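Long-range contacts in endo-alpha-mannosidase (PDB 4ACY), which hydrolyses alpha-mannosidic bonds, probably within mannose-rich N-glycans, as an endo-acting enzyme of glycoside hydrolase family 99: residues A[279-284]-A[305-310]; A[283-288]-A[332-337]; A[245-250]-A[275-280]. All coordinates share one frame; numbering follows the deposited sequence.

Contact 1. Residues A[279-284]-A[305-310]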
loop_
_atom_site.group_PDB
_atom_site.type_symbol
_atom_site.label_atom_id
_atom_site.label_comp_id
_atom_site.label_asym_id
_atom_site.label_seq_id
_atom_site.Cartn_x
_atom_site.Cartn_y
_atom_site.Cartn_z
ATOM N N PRO A 279 1.700 -6.613 9.515
ATOM C CA PRO A 279 0.627 -7.251 8.752
ATOM C C PRO A 279 -0.071 -6.212 7.885
ATOM O O PRO A 279 -0.068 -5.016 8.222
ATOM C CB PRO A 279 -0.336 -7.754 9.829
ATOM C CG PRO A 279 -0.031 -6.899 11.052
ATOM C CD PRO A 279 1.447 -6.628 10.966
ATOM N N SER A 280 -0.642 -6.668 6.773
ATOM C CA SER A 280 -1.457 -5.811 5.929
ATOM C C SER A 280 -2.915 -6.234 5.980
ATOM O O SER A 280 -3.241 -7.408 5.771
ATOM C CB SER A 280 -0.950 -5.809 4.482
ATOM O OG SER A 280 0.422 -5.441 4.418
ATOM N N VAL A 281 -3.768 -5.264 6.300
ATOM C CA VAL A 281 -5.213 -5.471 6.432
ATOM C C VAL A 281 -5.962 -4.734 5.346
ATOM O O VAL A 281 -5.625 -3.591 5.016
ATOM C CB VAL A 281 -5.708 -4.956 7.821
ATOM C CG1 VAL A 281 -7.230 -5.076 7.964
ATOM C CG2 VAL A 281 -4.984 -5.717 8.934
ATOM N N GLY A 282 -6.991 -5.380 4.796
ATOM C CA GLY A 282 -7.843 -4.751 3.799
ATOM C C GLY A 282 -9.330 -5.012 4.020
ATOM O O GLY A 282 -9.693 -5.945 4.741
ATOM N N PRO A 283 -10.192 -4.214 3.370
ATOM C CA PRO A 283 -11.648 -4.290 3.619
ATOM C C PRO A 283 -12.377 -5.292 2.722
ATOM O O PRO A 283 -13.576 -5.554 2.918
ATOM C CB PRO A 283 -12.120 -2.860 3.331
ATOM C CG PRO A 283 -11.185 -2.366 2.299
ATOM C CD PRO A 283 -9.831 -2.990 2.633
ATOM N N GLY A 284 -11.648 -5.840 1.747
ATOM C CA GLY A 284 -12.192 -6.782 0.776
ATOM C C GLY A 284 -11.218 -6.911 -0.378
ATOM O O GLY A 284 -10.095 -6.394 -0.320
ATOM N N LYS A 305 -17.851 -6.598 7.724
ATOM C CA LYS A 305 -17.423 -7.744 8.537
ATOM C C LYS A 305 -16.030 -8.259 8.170
ATOM O O LYS A 305 -15.256 -8.655 9.043
ATOM C CB LYS A 305 -18.434 -8.890 8.460
ATOM C CG LYS A 305 -18.116 -10.009 9.447
ATOM C CD LYS A 305 -19.130 -11.147 9.368
ATOM C CE LYS A 305 -18.841 -12.196 10.436
ATOM N NZ LYS A 305 -17.608 -12.985 10.135
ATOM N N TYR A 306 -15.729 -8.259 6.876
ATOM C CA TYR A 306 -14.445 -8.757 6.402
ATOM C C TYR A 306 -13.321 -7.906 6.984
ATOM O O TYR A 306 -12.349 -8.433 7.522
ATOM C CB TYR A 306 -14.416 -8.714 4.883
ATOM C CG TYR A 306 -13.127 -9.242 4.291
ATOM C CD1 TYR A 306 -12.049 -8.396 4.079
ATOM C CD2 TYR A 306 -12.993 -10.589 3.947
ATOM C CE1 TYR A 306 -10.851 -8.868 3.532
ATOM C CE2 TYR A 306 -11.807 -11.075 3.391
ATOM C CZ TYR A 306 -10.745 -10.208 3.189
ATOM O OH TYR A 306 -9.577 -10.661 2.623
ATOM N N TYR A 307 -13.485 -6.588 6.892
ATOM C CA TYR A 307 -12.504 -5.645 7.417
ATOM C C TYR A 307 -12.354 -5.813 8.929
ATOM O O TYR A 307 -11.248 -5.899 9.433
ATOM C CB TYR A 307 -12.958 -4.232 7.100
ATOM C CG TYR A 307 -11.915 -3.137 7.203
ATOM C CD1 TYR A 307 -10.587 -3.347 6.792
ATOM C CD2 TYR A 307 -12.280 -1.856 7.648
ATOM C CE1 TYR A 307 -9.637 -2.323 6.850
ATOM C CE2 TYR A 307 -11.334 -0.819 7.706
ATOM C CZ TYR A 307 -10.024 -1.057 7.302
ATOM O OH TYR A 307 -9.079 -0.047 7.342
ATOM N N ASP A 308 -13.480 -5.845 9.643
ATOM C CA ASP A 308 -13.457 -6.075 11.096
ATOM C C ASP A 308 -12.669 -7.310 11.481
ATOM O O ASP A 308 -11.837 -7.261 12.381
ATOM C CB ASP A 308 -14.872 -6.226 11.660
ATOM C CG ASP A 308 -15.651 -4.939 11.683
ATOM O OD1 ASP A 308 -15.107 -3.847 11.367
ATOM O OD2 ASP A 308 -16.860 -5.031 12.002
ATOM N N ASP A 309 -12.955 -8.434 10.831
ATOM C CA ASP A 309 -12.275 -9.689 11.159
ATOM C C ASP A 309 -10.761 -9.601 10.926
ATOM O O ASP A 309 -9.949 -10.059 11.749
ATOM C CB ASP A 309 -12.864 -10.851 10.341
ATOM C CG ASP A 309 -14.270 -11.269 10.799
ATOM O OD1 ASP A 309 -14.703 -10.917 11.917
ATOM O OD2 ASP A 309 -14.951 -11.990 10.042
HETATM N N MSE A 310 -10.386 -9.006 9.798
HETATM C CA MSE A 310 -8.978 -8.937 9.423
HETATM C C MSE A 310 -8.214 -7.960 10.326
HETATM O O MSE A 310 -7.096 -8.255 10.763
HETATM C CB MSE A 310 -8.817 -8.552 7.947
HETATM C CG MSE A 310 -7.440 -8.879 7.391
HETATM SE SE MSE A 310 -7.465 -8.827 5.457
HETATM C CE MSE A 310 -5.790 -9.753 5.102
HETATM O O HOH W 1 -15.330 -5.412 4.990
#
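Tyr306 and Tyr307 both hold CG anti to the backbone N (chi1 -179° and -163°), which brings the two rings off the first turn of their helix onto Gly282 and Pro283. Pro283 CB stands over one face of the Tyr307 ring, 4.2 Å from its centroid, in a CH-pi contact. The edge of that ring reaches Gly282 O, 3.4 Å from Tyr307 CD1, and Tyr306 brings its own edge to the same oxygen through CE1. Met310, built as selenomethionine in this derivative, slides past Val281 with its CB 3.8 Å from Val281 CG1, which also touches Tyr307 CE1. Its SE lies 3.5 Å from Gly282 N, buried and without a partner in the model, and the terminal CE reaches Ser280 O. Polar contact is indirect: a water donates to Pro283 O at 2.7 Å and accepts from Tyr307 N at 2.9 Å. Tyr307 OH is hydrogen-bonded with Thr364 OG1, Tyr306 OH with Ala250 O. An alanine at Tyr307 would probably leave a gap under Pro283 and beside Val281, and Thr364 without its phenol partner. In the TIM barrel, helix 305-316 thus lies against the end of strand 276-281, with Val281 also touching Trp263 of helix 263-272 and Ile322 of strand 322-324.

Contact 2. Residues A[283-288]-A[332-337]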
loop_
_atom_site.group_PDB
_atom_site.type_symbol
_atom_site.label_atom_id
_atom_site.label_comp_id
_atom_site.label_asym_id
_atom_site.label_seq_id
_atom_site.Cartn_x
_atom_site.Cartn_y
_atom_site.Cartn_z
ATOM N N PRO A 283 -10.192 -4.214 3.370
ATOM C CA PRO A 283 -11.648 -4.290 3.619
ATOM C C PRO A 283 -12.377 -5.292 2.722
ATOM O O PRO A 283 -13.576 -5.554 2.918
ATOM C CB PRO A 283 -12.120 -2.860 3.331
ATOM C CG PRO A 283 -11.185 -2.366 2.299
ATOM C CD PRO A 283 -9.831 -2.990 2.633
ATOM N N GLY A 284 -11.648 -5.840 1.747
ATOM C CA GLY A 284 -12.192 -6.782 0.776
ATOM C C GLY A 284 -11.218 -6.911 -0.378
ATOM O O GLY A 284 -10.095 -6.394 -0.320
ATOM N N TYR A 285 -11.632 -7.605 -1.432
ATOM C CA TYR A 285 -10.802 -7.719 -2.639
ATOM C C TYR A 285 -11.716 -8.043 -3.806
ATOM O O TYR A 285 -12.575 -8.936 -3.705
ATOM C CB TYR A 285 -9.720 -8.814 -2.511
ATOM C CG TYR A 285 -8.755 -8.762 -3.688
ATOM C CD1 TYR A 285 -9.123 -9.261 -4.955
ATOM C CD2 TYR A 285 -7.521 -8.122 -3.561
ATOM C CE1 TYR A 285 -8.251 -9.164 -6.048
ATOM C CE2 TYR A 285 -6.646 -8.003 -4.646
ATOM C CZ TYR A 285 -7.006 -8.528 -5.881
ATOM O OH TYR A 285 -6.126 -8.399 -6.947
ATOM N N ILE A 286 -11.560 -7.295 -4.890
ATOM C CA ILE A 286 -12.149 -7.680 -6.171
ATOM C C ILE A 286 -11.472 -6.941 -7.319
ATOM O O ILE A 286 -11.369 -5.700 -7.321
ATOM C CB ILE A 286 -13.705 -7.548 -6.214
ATOM C CG1 ILE A 286 -14.225 -7.969 -7.597
ATOM C CG2 ILE A 286 -14.140 -6.113 -5.854
ATOM C CD1 ILE A 286 -15.754 -8.256 -7.660
ATOM N N ASP A 287 -10.971 -7.703 -8.289
ATOM C CA ASP A 287 -10.261 -7.073 -9.402
ATOM C C ASP A 287 -10.730 -7.602 -10.755
ATOM O O ASP A 287 -9.975 -7.584 -11.716
ATOM C CB ASP A 287 -8.737 -7.249 -9.254
ATOM C CG ASP A 287 -8.297 -8.700 -9.376
ATOM O OD1 ASP A 287 -9.151 -9.581 -9.563
ATOM O OD2 ASP A 287 -7.090 -8.966 -9.247
ATOM N N THR A 288 -11.978 -8.048 -10.826
ATOM C CA THR A 288 -12.436 -8.711 -12.045
ATOM C C THR A 288 -12.662 -7.821 -13.263
ATOM O O THR A 288 -12.843 -8.353 -14.370
ATOM C CB THR A 288 -13.667 -9.592 -11.809
ATOM O OG1 THR A 288 -14.699 -8.810 -11.198
ATOM C CG2 THR A 288 -13.323 -10.772 -10.913
ATOM N N GLU A 332 -7.989 -3.108 -7.613
ATOM C CA GLU A 332 -8.064 -4.360 -6.871
ATOM C C GLU A 332 -9.177 -4.389 -5.830
ATOM O O GLU A 332 -9.331 -5.368 -5.106
ATOM C CB GLU A 332 -6.711 -4.680 -6.232
ATOM C CG GLU A 332 -5.665 -4.959 -7.309
ATOM C CD GLU A 332 -4.353 -5.455 -6.772
ATOM O OE1 GLU A 332 -4.029 -5.194 -5.585
ATOM O OE2 GLU A 332 -3.598 -6.066 -7.574
ATOM N N GLY A 333 -9.971 -3.325 -5.795
ATOM C CA GLY A 333 -11.168 -3.312 -4.948
ATOM C C GLY A 333 -10.824 -3.374 -3.475
ATOM O O GLY A 333 -11.609 -3.866 -2.660
ATOM N N THR A 334 -9.629 -2.906 -3.133
ATOM C CA THR A 334 -9.189 -2.950 -1.742
ATOM C C THR A 334 -9.277 -1.592 -1.054
ATOM O O THR A 334 -8.887 -1.486 0.098
ATOM C CB THR A 334 -7.738 -3.474 -1.620
ATOM O OG1 THR A 334 -6.868 -2.632 -2.380
ATOM C CG2 THR A 334 -7.642 -4.914 -2.129
ATOM N N GLN A 335 -9.800 -0.575 -1.752
ATOM C CA GLN A 335 -9.744 0.815 -1.277
ATOM C C GLN A 335 -10.618 1.059 -0.044
ATOM O O GLN A 335 -11.710 0.498 0.063
ATOM C CB GLN A 335 -10.087 1.800 -2.411
ATOM C CG GLN A 335 -11.569 1.925 -2.791
ATOM C CD GLN A 335 -12.201 0.651 -3.385
ATOM O OE1 GLN A 335 -11.537 -0.158 -4.057
ATOM N NE2 GLN A 335 -13.486 0.485 -3.154
ATOM N N ILE A 336 -10.116 1.866 0.886
ATOM C CA ILE A 336 -11.000 2.373 1.949
ATOM C C ILE A 336 -11.534 3.738 1.546
ATOM O O ILE A 336 -12.473 4.251 2.184
ATOM C CB ILE A 336 -10.328 2.385 3.350
ATOM C CG1 ILE A 336 -9.094 3.300 3.349
ATOM C CG2 ILE A 336 -9.997 0.937 3.831
ATOM C CD1 ILE A 336 -8.561 3.553 4.762
ATOM N N GLU A 337 -10.967 4.297 0.475
ATOM C CA GLU A 337 -11.417 5.577 -0.092
ATOM C C GLU A 337 -12.919 5.529 -0.405
ATOM O O GLU A 337 -13.441 4.488 -0.849
ATOM C CB GLU A 337 -10.610 5.968 -1.327
ATOM C CG GLU A 337 -10.929 7.389 -1.794
ATOM C CD GLU A 337 -10.172 7.847 -2.990
ATOM O OE1 GLU A 337 -9.280 7.116 -3.496
ATOM O OE2 GLU A 337 -10.471 8.978 -3.440
#
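Two loops at the C-terminal ends of neighbouring strands of the (beta/alpha)8 barrel, the end where TIM-barrel enzymes carry their active sites, meet here through Tyr285 and Ile286 on one side and Glu332 to Thr334 on the other. A bound formic acid, probably from the crystallisation liquor, lies about 5 Å from the Glu332 side chain. The contact centres on Glu332 O. It accepts the N-H of Ile286 at 3.0 Å, N to O, with an angle of 152° at the hydrogen, the donor standing above the carbonyl plane. The same oxygen sits 3.5 Å above the centre of the Tyr285 ring, which is placed there with CG anti to the backbone N (chi1 -172°). The extended Glu332 side chain crosses the ring at a slant, its CB 3.7 Å from Tyr285 CE2 and its CG and CD at the hydroxyl, and its carboxylate plane is turned 50° from the ring. Despite the nearness of Glu332 CD, Tyr285 OH donates to Asp287 OD2 at 2.6 Å, from above that carboxylate, which ties down the phenol end of the ring. Arg291 joins both acids, its NH1 salt-bridged to Asp287 OD2 and Glu332 OE2. Gly333 has positive phi, and a CB on it would run into Ile286 O. Thr334 lies alongside Tyr285, pointing the same way, with CG2 3.5 Å from Tyr285 CD2 while OG1 bonds to Ser326 OG. That methyl also lies 3.4 Å from Gly284 O, a buried acceptor with no partner in the model. At the far end Pro283 CG packs on Ile336 CG2 at 3.8 Å.

Contact 3. Residues A[245-250]-A[275-280]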
loop_
_atom_site.group_PDB
_atom_site.type_symbol
_atom_site.label_atom_id
_atom_site.label_comp_id
_atom_site.label_asym_id
_atom_site.label_seq_id
_atom_site.Cartn_x
_atom_site.Cartn_y
_atom_site.Cartn_z
ATOM N N PHE A 245 9.269 -7.384 7.820
ATOM C CA PHE A 245 8.478 -7.972 6.730
ATOM C C PHE A 245 7.015 -7.572 6.788
ATOM O O PHE A 245 6.469 -7.329 7.863
ATOM C CB PHE A 245 8.597 -9.509 6.729
ATOM C CG PHE A 245 8.258 -10.154 8.034
ATOM C CD1 PHE A 245 9.216 -10.253 9.044
ATOM C CD2 PHE A 245 6.995 -10.711 8.252
ATOM C CE1 PHE A 245 8.903 -10.870 10.270
ATOM C CE2 PHE A 245 6.683 -11.336 9.468
ATOM C CZ PHE A 245 7.641 -11.414 10.473
ATOM N N TYR A 246 6.383 -7.513 5.613
ATOM C CA TYR A 246 4.948 -7.220 5.514
ATOM C C TYR A 246 4.302 -8.191 4.557
ATOM O O TYR A 246 5.011 -8.952 3.880
ATOM C CB TYR A 246 4.680 -5.759 5.095
ATOM C CG TYR A 246 4.923 -5.397 3.633
ATOM C CD1 TYR A 246 6.181 -5.568 3.032
ATOM C CD2 TYR A 246 3.896 -4.835 2.863
ATOM C CE1 TYR A 246 6.394 -5.213 1.677
ATOM C CE2 TYR A 246 4.099 -4.448 1.530
ATOM C CZ TYR A 246 5.351 -4.654 0.936
ATOM O OH TYR A 246 5.588 -4.287 -0.372
ATOM N N THR A 247 2.976 -8.173 4.510
ATOM C CA THR A 247 2.227 -9.247 3.841
ATOM C C THR A 247 1.480 -8.787 2.599
ATOM O O THR A 247 1.175 -9.601 1.714
ATOM C CB THR A 247 1.262 -9.953 4.799
ATOM O OG1 THR A 247 0.279 -9.027 5.272
ATOM C CG2 THR A 247 2.032 -10.534 5.988
ATOM N N TYR A 248 1.193 -7.483 2.563
ATOM C CA TYR A 248 0.497 -6.788 1.478
ATOM C C TYR A 248 -0.932 -7.242 1.129
ATOM O O TYR A 248 -1.883 -6.474 1.272
ATOM C CB TYR A 248 1.335 -6.613 0.189
ATOM C CG TYR A 248 0.585 -5.690 -0.724
ATOM C CD1 TYR A 248 0.547 -4.323 -0.459
ATOM C CD2 TYR A 248 -0.200 -6.192 -1.773
ATOM C CE1 TYR A 248 -0.218 -3.457 -1.241
ATOM C CE2 TYR A 248 -0.979 -5.321 -2.572
ATOM C CZ TYR A 248 -0.971 -3.962 -2.295
ATOM O OH TYR A 248 -1.715 -3.081 -3.066
ATOM N N PHE A 249 -1.066 -8.468 0.621
ATOM C CA PHE A 249 -2.306 -8.875 -0.053
ATOM C C PHE A 249 -3.531 -8.797 0.847
ATOM O O PHE A 249 -3.529 -9.336 1.938
ATOM C CB PHE A 249 -2.132 -10.266 -0.661
ATOM C CG PHE A 249 -0.980 -10.333 -1.602
ATOM C CD1 PHE A 249 -1.056 -9.697 -2.845
ATOM C CD2 PHE A 249 0.202 -10.967 -1.232
ATOM C CE1 PHE A 249 0.027 -9.708 -3.727
ATOM C CE2 PHE A 249 1.297 -10.991 -2.106
ATOM C CZ PHE A 249 1.208 -10.362 -3.354
ATOM N N ALA A 250 -4.569 -8.104 0.378
ATOM C CA ALA A 250 -5.748 -7.869 1.212
ATOM C C ALA A 250 -6.671 -9.072 1.244
ATOM O O ALA A 250 -7.565 -9.138 2.089
ATOM C CB ALA A 250 -6.506 -6.673 0.721
ATOM N N LYS A 275 13.029 -8.604 14.340
ATOM C CA LYS A 275 12.491 -8.040 13.092
ATOM C C LYS A 275 11.123 -7.412 13.347
ATOM O O LYS A 275 10.448 -7.763 14.316
ATOM C CB LYS A 275 12.370 -9.124 12.002
ATOM C CG LYS A 275 13.683 -9.811 11.600
ATOM C CD LYS A 275 14.728 -8.821 11.061
ATOM C CE LYS A 275 16.006 -9.534 10.652
ATOM N NZ LYS A 275 17.142 -8.605 10.346
ATOM N N LEU A 276 10.712 -6.492 12.472
ATOM C CA LEU A 276 9.403 -5.871 12.569
ATOM C C LEU A 276 8.421 -6.572 11.660
ATOM O O LEU A 276 8.626 -6.616 10.447
ATOM C CB LEU A 276 9.467 -4.400 12.166
ATOM C CG LEU A 276 10.184 -3.421 13.094
ATOM C CD1 LEU A 276 10.129 -2.057 12.436
ATOM C CD2 LEU A 276 9.505 -3.375 14.461
ATOM N N PHE A 277 7.369 -7.121 12.253
ATOM C CA PHE A 277 6.253 -7.689 11.494
ATOM C C PHE A 277 5.202 -6.612 11.268
ATOM O O PHE A 277 4.686 -6.015 12.230
ATOM C CB PHE A 277 5.663 -8.869 12.271
ATOM C CG PHE A 277 4.351 -9.396 11.737
ATOM C CD1 PHE A 277 4.117 -9.550 10.359
ATOM C CD2 PHE A 277 3.352 -9.777 12.630
ATOM C CE1 PHE A 277 2.904 -10.069 9.909
ATOM C CE2 PHE A 277 2.153 -10.296 12.193
ATOM C CZ PHE A 277 1.926 -10.450 10.826
ATOM N N ILE A 278 4.871 -6.371 9.999
ATOM C CA ILE A 278 3.835 -5.386 9.679
ATOM C C ILE A 278 2.741 -6.067 8.852
ATOM O O ILE A 278 2.842 -6.126 7.631
ATOM C CB ILE A 278 4.421 -4.142 8.922
ATOM C CG1 ILE A 278 5.664 -3.603 9.664
ATOM C CG2 ILE A 278 3.321 -3.078 8.727
ATOM C CD1 ILE A 278 6.204 -2.317 9.066
ATOM N N PRO A 279 1.700 -6.613 9.515
ATOM C CA PRO A 279 0.627 -7.251 8.752
ATOM C C PRO A 279 -0.071 -6.212 7.885
ATOM O O PRO A 279 -0.068 -5.016 8.222
ATOM C CB PRO A 279 -0.336 -7.754 9.829
ATOM C CG PRO A 279 -0.031 -6.899 11.052
ATOM C CD PRO A 279 1.447 -6.628 10.966
ATOM N N SER A 280 -0.642 -6.668 6.773
ATOM C CA SER A 280 -1.457 -5.811 5.929
ATOM C C SER A 280 -2.915 -6.234 5.980
ATOM O O SER A 280 -3.241 -7.408 5.771
ATOM C CB SER A 280 -0.950 -5.809 4.482
ATOM O OG SER A 280 0.422 -5.441 4.418
HETATM O O HOH W 2 -2.156 -9.455 4.358
#
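Phe245 is bonded through both its N and its O to the neighbouring parallel strand of the barrel: Phe245 N donates to Leu276 O and Ile278 N to Phe245 O, each at 2.8 Å and nearly straight. Strands 244-246 and 276-281 are the two strands of a right-handed beta-alpha-beta unit whose crossover carries helix 263-272. Hydroxyls take over next. Thr247 OG1 accepts Ser280 N at 2.9 Å, and Ser280 OG receives a weak bond from Tyr248 N while also bonding to Ser323 OG of the next strand. One water accepts from Thr247 OG1 at 2.6 Å and donates to both Phe249 O and Ser280 O. Aromatic contact fills the side facing helix 263-272. With CG between its backbone N and carbonyl carbon (chi1 54°), the Phe245 ring turns back under Phe277, whose CA stands over one face, 4.2 Å from the ring centroid, in a CH-pi contact. The ring planes are 24° apart but slid until they barely overlap; Phe245 CE2 comes 3.3 Å from Phe277 CD1. Where the strands part, a hydroxyl that both donates and accepts thus stands in for backbone pairing, while Ile278 O stays buried without a hydrogen-bond partner.

All three contacts are buried, and each uses strand 276-281 or the loop that leaves it. Contact 3, nearest the centre of the chain, is barrel wall: backbone bonds between adjacent strands, finished by hydroxyls and a water. Contact 1 shares Pro279 and Ser280 with it and moves outward to a helix, where packing dominates and a water makes the polar bridge. Contact 2 starts from Pro283 and Gly284, also part of contact 1, and holds two loops with one backbone bond and a charged cluster. Ala250 is where they converge, touching Tyr306 of contact 1 and Thr334 of contact 2.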